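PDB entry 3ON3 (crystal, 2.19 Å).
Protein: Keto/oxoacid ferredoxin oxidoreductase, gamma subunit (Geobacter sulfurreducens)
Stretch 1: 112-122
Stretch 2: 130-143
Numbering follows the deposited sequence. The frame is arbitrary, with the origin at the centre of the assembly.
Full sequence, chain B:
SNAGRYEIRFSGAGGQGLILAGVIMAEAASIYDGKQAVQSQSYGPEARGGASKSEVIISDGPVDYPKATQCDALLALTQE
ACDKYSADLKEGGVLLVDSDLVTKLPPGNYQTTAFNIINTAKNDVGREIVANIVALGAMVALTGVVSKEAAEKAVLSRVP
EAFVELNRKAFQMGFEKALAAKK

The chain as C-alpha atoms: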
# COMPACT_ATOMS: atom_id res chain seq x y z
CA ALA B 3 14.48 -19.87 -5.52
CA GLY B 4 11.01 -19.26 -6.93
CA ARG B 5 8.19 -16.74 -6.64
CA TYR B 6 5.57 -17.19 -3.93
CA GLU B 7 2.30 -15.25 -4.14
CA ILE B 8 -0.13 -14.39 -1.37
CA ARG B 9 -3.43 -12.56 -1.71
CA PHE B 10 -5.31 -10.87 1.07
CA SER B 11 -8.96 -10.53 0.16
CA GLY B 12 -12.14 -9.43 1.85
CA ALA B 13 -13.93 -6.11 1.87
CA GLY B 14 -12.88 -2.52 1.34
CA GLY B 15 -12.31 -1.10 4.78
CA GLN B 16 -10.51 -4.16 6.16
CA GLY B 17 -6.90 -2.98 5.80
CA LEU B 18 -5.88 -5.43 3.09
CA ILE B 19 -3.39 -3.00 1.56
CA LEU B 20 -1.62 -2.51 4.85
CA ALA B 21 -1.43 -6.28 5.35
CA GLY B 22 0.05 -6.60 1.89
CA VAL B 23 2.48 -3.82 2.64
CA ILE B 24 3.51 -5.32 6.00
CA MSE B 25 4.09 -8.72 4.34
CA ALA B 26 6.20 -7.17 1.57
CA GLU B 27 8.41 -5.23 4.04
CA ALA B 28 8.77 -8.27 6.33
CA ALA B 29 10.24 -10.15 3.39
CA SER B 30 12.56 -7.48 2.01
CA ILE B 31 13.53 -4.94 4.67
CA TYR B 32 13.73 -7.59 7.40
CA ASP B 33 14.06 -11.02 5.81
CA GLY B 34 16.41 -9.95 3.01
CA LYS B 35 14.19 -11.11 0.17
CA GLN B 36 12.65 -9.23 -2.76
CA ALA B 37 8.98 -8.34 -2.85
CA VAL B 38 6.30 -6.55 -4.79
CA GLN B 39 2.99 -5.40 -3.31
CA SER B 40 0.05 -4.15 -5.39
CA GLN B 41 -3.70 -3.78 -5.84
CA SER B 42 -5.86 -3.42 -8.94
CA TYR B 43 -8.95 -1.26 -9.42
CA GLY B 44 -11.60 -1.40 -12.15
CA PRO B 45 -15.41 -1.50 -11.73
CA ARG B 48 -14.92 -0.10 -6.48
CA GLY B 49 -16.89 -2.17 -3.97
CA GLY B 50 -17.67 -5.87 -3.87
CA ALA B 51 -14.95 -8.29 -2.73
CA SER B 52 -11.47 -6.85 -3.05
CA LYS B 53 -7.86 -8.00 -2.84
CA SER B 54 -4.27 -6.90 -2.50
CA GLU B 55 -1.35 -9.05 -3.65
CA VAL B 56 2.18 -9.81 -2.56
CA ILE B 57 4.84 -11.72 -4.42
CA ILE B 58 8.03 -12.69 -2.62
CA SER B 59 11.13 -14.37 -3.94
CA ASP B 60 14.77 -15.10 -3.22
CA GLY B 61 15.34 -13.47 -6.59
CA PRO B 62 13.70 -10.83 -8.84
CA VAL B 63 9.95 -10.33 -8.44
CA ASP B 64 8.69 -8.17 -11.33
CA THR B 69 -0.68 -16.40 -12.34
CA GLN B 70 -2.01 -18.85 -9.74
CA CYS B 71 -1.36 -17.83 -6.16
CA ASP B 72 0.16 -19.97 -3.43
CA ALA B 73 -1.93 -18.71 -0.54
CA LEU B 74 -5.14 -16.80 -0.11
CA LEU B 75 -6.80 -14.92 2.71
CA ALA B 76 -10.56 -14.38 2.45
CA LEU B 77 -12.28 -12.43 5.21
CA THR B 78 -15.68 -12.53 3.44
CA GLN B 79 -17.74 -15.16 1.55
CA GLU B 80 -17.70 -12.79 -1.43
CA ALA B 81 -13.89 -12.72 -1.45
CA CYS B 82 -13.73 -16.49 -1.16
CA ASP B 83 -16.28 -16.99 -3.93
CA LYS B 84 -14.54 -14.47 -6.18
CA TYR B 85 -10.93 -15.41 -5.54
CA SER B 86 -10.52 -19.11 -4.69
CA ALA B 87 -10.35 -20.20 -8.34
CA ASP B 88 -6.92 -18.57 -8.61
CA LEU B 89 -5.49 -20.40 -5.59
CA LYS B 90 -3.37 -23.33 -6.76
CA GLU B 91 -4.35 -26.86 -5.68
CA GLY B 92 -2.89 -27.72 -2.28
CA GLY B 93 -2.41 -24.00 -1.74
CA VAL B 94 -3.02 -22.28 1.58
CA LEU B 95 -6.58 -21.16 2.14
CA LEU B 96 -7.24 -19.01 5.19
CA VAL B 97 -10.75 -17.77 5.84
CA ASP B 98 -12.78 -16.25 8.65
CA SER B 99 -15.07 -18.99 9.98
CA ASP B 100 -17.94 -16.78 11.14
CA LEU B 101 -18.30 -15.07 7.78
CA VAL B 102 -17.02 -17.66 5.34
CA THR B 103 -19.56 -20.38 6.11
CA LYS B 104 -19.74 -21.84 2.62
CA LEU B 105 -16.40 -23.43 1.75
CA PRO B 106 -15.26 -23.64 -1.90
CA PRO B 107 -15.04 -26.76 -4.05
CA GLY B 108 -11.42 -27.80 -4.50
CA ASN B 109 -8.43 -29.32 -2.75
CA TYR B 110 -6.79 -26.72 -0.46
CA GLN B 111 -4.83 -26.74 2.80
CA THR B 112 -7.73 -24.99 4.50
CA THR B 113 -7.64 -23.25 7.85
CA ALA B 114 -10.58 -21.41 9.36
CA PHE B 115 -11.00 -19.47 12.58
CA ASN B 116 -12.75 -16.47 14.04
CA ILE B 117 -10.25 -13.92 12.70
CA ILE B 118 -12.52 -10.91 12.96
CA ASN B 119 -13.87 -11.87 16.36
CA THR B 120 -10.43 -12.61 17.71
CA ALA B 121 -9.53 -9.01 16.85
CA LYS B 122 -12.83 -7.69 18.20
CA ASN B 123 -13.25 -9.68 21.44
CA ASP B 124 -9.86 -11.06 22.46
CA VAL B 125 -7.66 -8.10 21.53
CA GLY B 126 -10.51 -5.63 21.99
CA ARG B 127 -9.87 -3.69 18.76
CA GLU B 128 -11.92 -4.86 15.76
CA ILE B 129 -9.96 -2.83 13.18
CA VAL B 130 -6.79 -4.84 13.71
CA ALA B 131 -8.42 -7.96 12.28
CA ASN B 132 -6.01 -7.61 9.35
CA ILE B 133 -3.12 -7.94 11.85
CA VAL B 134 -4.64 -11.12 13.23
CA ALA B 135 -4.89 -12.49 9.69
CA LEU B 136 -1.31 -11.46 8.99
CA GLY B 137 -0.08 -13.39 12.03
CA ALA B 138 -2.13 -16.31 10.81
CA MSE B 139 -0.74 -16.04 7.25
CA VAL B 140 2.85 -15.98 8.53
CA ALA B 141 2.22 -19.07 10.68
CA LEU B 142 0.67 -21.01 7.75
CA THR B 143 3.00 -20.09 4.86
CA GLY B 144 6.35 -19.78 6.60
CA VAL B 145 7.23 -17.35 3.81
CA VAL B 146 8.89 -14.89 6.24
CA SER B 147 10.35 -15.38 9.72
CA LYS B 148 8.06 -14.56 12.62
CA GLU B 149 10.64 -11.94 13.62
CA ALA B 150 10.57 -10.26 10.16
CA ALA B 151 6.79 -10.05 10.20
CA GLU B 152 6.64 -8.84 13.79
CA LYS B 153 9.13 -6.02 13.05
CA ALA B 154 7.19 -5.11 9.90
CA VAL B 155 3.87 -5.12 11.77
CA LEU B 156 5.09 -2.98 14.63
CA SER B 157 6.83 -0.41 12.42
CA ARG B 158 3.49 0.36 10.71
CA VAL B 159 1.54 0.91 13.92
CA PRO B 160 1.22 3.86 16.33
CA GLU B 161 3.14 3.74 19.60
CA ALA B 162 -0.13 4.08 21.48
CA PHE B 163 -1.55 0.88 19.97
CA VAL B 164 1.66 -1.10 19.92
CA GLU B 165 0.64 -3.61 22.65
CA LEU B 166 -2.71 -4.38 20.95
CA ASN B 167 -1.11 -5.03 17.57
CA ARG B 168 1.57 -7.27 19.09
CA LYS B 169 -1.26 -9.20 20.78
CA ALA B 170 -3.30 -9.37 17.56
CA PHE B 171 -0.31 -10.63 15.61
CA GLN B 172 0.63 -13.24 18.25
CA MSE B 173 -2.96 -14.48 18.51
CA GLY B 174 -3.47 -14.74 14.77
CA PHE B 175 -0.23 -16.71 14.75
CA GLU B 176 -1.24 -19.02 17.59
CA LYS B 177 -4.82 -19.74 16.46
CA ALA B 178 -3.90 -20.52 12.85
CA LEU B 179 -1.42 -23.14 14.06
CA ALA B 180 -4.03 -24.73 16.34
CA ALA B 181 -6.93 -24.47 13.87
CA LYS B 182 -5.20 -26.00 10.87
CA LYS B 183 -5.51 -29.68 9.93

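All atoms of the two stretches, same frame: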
# COMPACT_ATOMS: atom_id res chain seq x y z
N THR B 112 -6.77 -25.97 4.01
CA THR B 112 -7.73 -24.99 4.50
C THR B 112 -7.69 -24.82 6.01
O THR B 112 -7.77 -25.79 6.76
CB THR B 112 -9.16 -25.35 4.09
OG1 THR B 112 -9.24 -25.42 2.66
CG2 THR B 112 -10.14 -24.31 4.59
N THR B 113 -7.57 -23.57 6.44
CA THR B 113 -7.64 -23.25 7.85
C THR B 113 -8.69 -22.18 8.05
O THR B 113 -8.75 -21.22 7.29
CB THR B 113 -6.30 -22.73 8.40
OG1 THR B 113 -5.32 -23.76 8.26
CG2 THR B 113 -6.44 -22.35 9.87
N ALA B 114 -9.51 -22.35 9.09
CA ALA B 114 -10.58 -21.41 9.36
C ALA B 114 -10.69 -21.13 10.84
O ALA B 114 -10.72 -22.05 11.65
CB ALA B 114 -11.92 -21.98 8.83
N PHE B 115 -10.72 -19.85 11.20
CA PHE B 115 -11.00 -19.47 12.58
C PHE B 115 -11.62 -18.11 12.64
O PHE B 115 -11.74 -17.43 11.62
CB PHE B 115 -9.77 -19.61 13.52
CG PHE B 115 -8.72 -18.53 13.37
CD1 PHE B 115 -8.75 -17.40 14.17
CD2 PHE B 115 -7.66 -18.68 12.47
CE1 PHE B 115 -7.76 -16.41 14.08
CE2 PHE B 115 -6.66 -17.70 12.36
CZ PHE B 115 -6.71 -16.56 13.17
N ASN B 116 -12.05 -17.73 13.84
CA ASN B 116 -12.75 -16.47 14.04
C ASN B 116 -11.82 -15.26 14.02
O ASN B 116 -11.68 -14.57 15.01
CB ASN B 116 -13.57 -16.51 15.34
CG ASN B 116 -12.70 -16.76 16.56
OD1 ASN B 116 -11.55 -17.21 16.47
ND2 ASN B 116 -13.26 -16.46 17.73
N ILE B 117 -11.20 -15.02 12.87
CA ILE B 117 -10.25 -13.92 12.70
C ILE B 117 -10.78 -12.57 13.16
O ILE B 117 -10.13 -11.86 13.93
CB ILE B 117 -9.83 -13.76 11.23
CG1 ILE B 117 -9.10 -15.02 10.74
CG2 ILE B 117 -8.94 -12.54 11.07
CD1 ILE B 117 -8.90 -15.09 9.22
N ILE B 118 -11.96 -12.22 12.67
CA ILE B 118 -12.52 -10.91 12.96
C ILE B 118 -12.86 -10.79 14.44
O ILE B 118 -12.63 -9.76 15.07
CB ILE B 118 -13.76 -10.62 12.06
CG1 ILE B 118 -13.32 -10.06 10.71
CG2 ILE B 118 -14.63 -9.58 12.71
CD1 ILE B 118 -13.72 -10.87 9.53
N ASN B 119 -13.40 -11.86 14.99
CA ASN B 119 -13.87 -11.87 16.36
C ASN B 119 -12.73 -11.99 17.35
O ASN B 119 -12.83 -11.52 18.48
CB ASN B 119 -14.85 -13.02 16.55
CG ASN B 119 -15.92 -12.69 17.55
OD1 ASN B 119 -15.81 -13.04 18.72
ND2 ASN B 119 -16.96 -12.00 17.09
N THR B 120 -11.66 -12.64 16.93
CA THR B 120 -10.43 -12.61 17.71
C THR B 120 -10.02 -11.14 17.90
O THR B 120 -9.86 -10.68 19.03
CB THR B 120 -9.29 -13.38 17.02
OG1 THR B 120 -9.58 -14.79 17.02
CG2 THR B 120 -7.97 -13.14 17.75
N ALA B 121 -9.88 -10.42 16.80
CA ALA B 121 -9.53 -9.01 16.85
C ALA B 121 -10.50 -8.24 17.74
O ALA B 121 -10.08 -7.45 18.60
CB ALA B 121 -9.51 -8.40 15.44
N LYS B 122 -11.79 -8.46 17.52
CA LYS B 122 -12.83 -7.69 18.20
C LYS B 122 -12.95 -8.00 19.70
O LYS B 122 -13.02 -7.10 20.52
CB LYS B 122 -14.19 -7.83 17.51
CG LYS B 122 -15.24 -6.85 18.03
CD LYS B 122 -16.69 -7.34 17.92
CE LYS B 122 -17.62 -6.43 18.76
NZ LYS B 122 -19.04 -6.90 18.90
N VAL B 130 -8.09 -4.22 13.93
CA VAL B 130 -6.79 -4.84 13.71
C VAL B 130 -6.94 -6.28 13.26
O VAL B 130 -5.99 -7.06 13.31
CB VAL B 130 -5.81 -4.66 14.90
CG1 VAL B 130 -5.55 -3.14 15.13
CG2 VAL B 130 -6.32 -5.36 16.16
N ALA B 131 -8.14 -6.61 12.77
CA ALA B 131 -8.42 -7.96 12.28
C ALA B 131 -7.43 -8.35 11.19
O ALA B 131 -6.99 -9.50 11.13
CB ALA B 131 -9.85 -8.09 11.78
N ASN B 132 -7.05 -7.39 10.36
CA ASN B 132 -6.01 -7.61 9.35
C ASN B 132 -4.66 -8.02 9.93
O ASN B 132 -3.89 -8.69 9.27
CB ASN B 132 -5.84 -6.37 8.46
CG ASN B 132 -5.43 -5.14 9.25
OD1 ASN B 132 -5.76 -4.98 10.43
ND2 ASN B 132 -4.69 -4.25 8.60
N ILE B 133 -4.38 -7.60 11.17
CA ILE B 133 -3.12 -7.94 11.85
C ILE B 133 -3.20 -9.37 12.35
O ILE B 133 -2.27 -10.14 12.19
CB ILE B 133 -2.78 -6.98 13.04
CG1 ILE B 133 -2.79 -5.52 12.58
CG2 ILE B 133 -1.42 -7.33 13.67
CD1 ILE B 133 -1.97 -5.25 11.30
N VAL B 134 -4.34 -9.72 12.93
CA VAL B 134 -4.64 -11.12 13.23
C VAL B 134 -4.41 -12.04 12.03
O VAL B 134 -3.72 -13.05 12.14
CB VAL B 134 -6.06 -11.31 13.72
CG1 VAL B 134 -6.28 -12.78 14.11
CG2 VAL B 134 -6.34 -10.39 14.89
N ALA B 135 -4.97 -11.67 10.89
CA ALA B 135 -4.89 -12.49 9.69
C ALA B 135 -3.44 -12.61 9.21
O ALA B 135 -3.02 -13.62 8.67
CB ALA B 135 -5.77 -11.91 8.59
N LEU B 136 -2.69 -11.54 9.42
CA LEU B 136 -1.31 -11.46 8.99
C LEU B 136 -0.46 -12.40 9.83
O LEU B 136 0.42 -13.10 9.31
CB LEU B 136 -0.83 -10.01 9.13
CG LEU B 136 0.52 -9.56 8.59
CD1 LEU B 136 1.65 -10.05 9.52
CD2 LEU B 136 0.72 -10.01 7.15
N GLY B 137 -0.72 -12.43 11.13
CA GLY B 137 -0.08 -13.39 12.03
C GLY B 137 -0.42 -14.80 11.60
O GLY B 137 0.43 -15.70 11.55
N ALA B 138 -1.69 -15.00 11.27
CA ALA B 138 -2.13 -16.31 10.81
C ALA B 138 -1.43 -16.72 9.51
O ALA B 138 -0.99 -17.86 9.38
CB ALA B 138 -3.63 -16.35 10.65
N MSE B 139 -1.33 -15.78 8.57
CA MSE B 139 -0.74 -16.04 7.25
C MSE B 139 0.74 -16.37 7.34
O MSE B 139 1.26 -17.14 6.54
CB MSE B 139 -0.90 -14.83 6.32
CG MSE B 139 -2.00 -14.95 5.32
SE MSE B 139 -1.95 -16.56 4.19
CE MSE B 139 -3.86 -16.76 4.25
N VAL B 140 1.42 -15.73 8.29
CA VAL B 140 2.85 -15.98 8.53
C VAL B 140 3.02 -17.39 9.10
O VAL B 140 3.86 -18.15 8.62
CB VAL B 140 3.46 -14.90 9.48
CG1 VAL B 140 4.90 -15.26 9.91
CG2 VAL B 140 3.42 -13.49 8.82
N ALA B 141 2.23 -17.72 10.12
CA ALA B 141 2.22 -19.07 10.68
C ALA B 141 2.04 -20.14 9.59
O ALA B 141 2.85 -21.07 9.50
CB ALA B 141 1.14 -19.22 11.75
N LEU B 142 1.01 -19.99 8.75
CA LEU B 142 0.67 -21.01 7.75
C LEU B 142 1.61 -21.13 6.54
O LEU B 142 1.82 -22.22 6.04
CB LEU B 142 -0.77 -20.83 7.24
CG LEU B 142 -1.91 -20.93 8.26
CD1 LEU B 142 -3.22 -20.50 7.64
CD2 LEU B 142 -2.03 -22.36 8.86
N THR B 143 2.19 -20.04 6.07
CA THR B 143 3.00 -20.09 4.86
C THR B 143 4.48 -20.32 5.14
O THR B 143 5.19 -20.93 4.34
CB THR B 143 2.86 -18.80 4.02
OG1 THR B 143 3.28 -17.67 4.81
CG2 THR B 143 1.43 -18.61 3.57

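Where small residues meet, helices can pack closely by van der Waals contact alone, and this pair of stretches from the gamma subunit illustrates the principle: no hydrogen bond crosses between them, yet 441 Å² of surface is buried. At the start of stretch 2, Val130 contributes modestly, its backbone C lying 4.0 Å from Ala121 CB. Ala131 follows at the tightest point. Its CA is 3.4 Å from Ala121 CB, and Ala131 CB is 3.7 Å from Ala121 CB; with such short side chains the backbones come within 4.8 Å, CA of Ala121 to CA of Ala131. One turn on, Val134, in the t rotamer, gives up the most area. Val134 CG2 lies 3.8 Å from Ala121 CB, and Val134 CG1 lies 4.0 Å from Ile117 CG2 and 3.9 Å from Phe115 CZ; the methyl Thr120 CG2 is met by both branches, 4.0 Å from Val134 CG1 and 4.3 Å from Val134 CG2. Thr120 OG1 donates a hydrogen bond to Asn116 O (2.9 Å), so the buried hydroxyl is not left unpaired. Ala135 receives Ile117 CG2 at 4.1 Å from its CB. At Ala138 the small side chain meets the edge of the Phe115 ring, CB to CE2 3.7 Å. Leu142 extends toward the strand, where its CD2 lies 3.6 Å from Thr113 OG1.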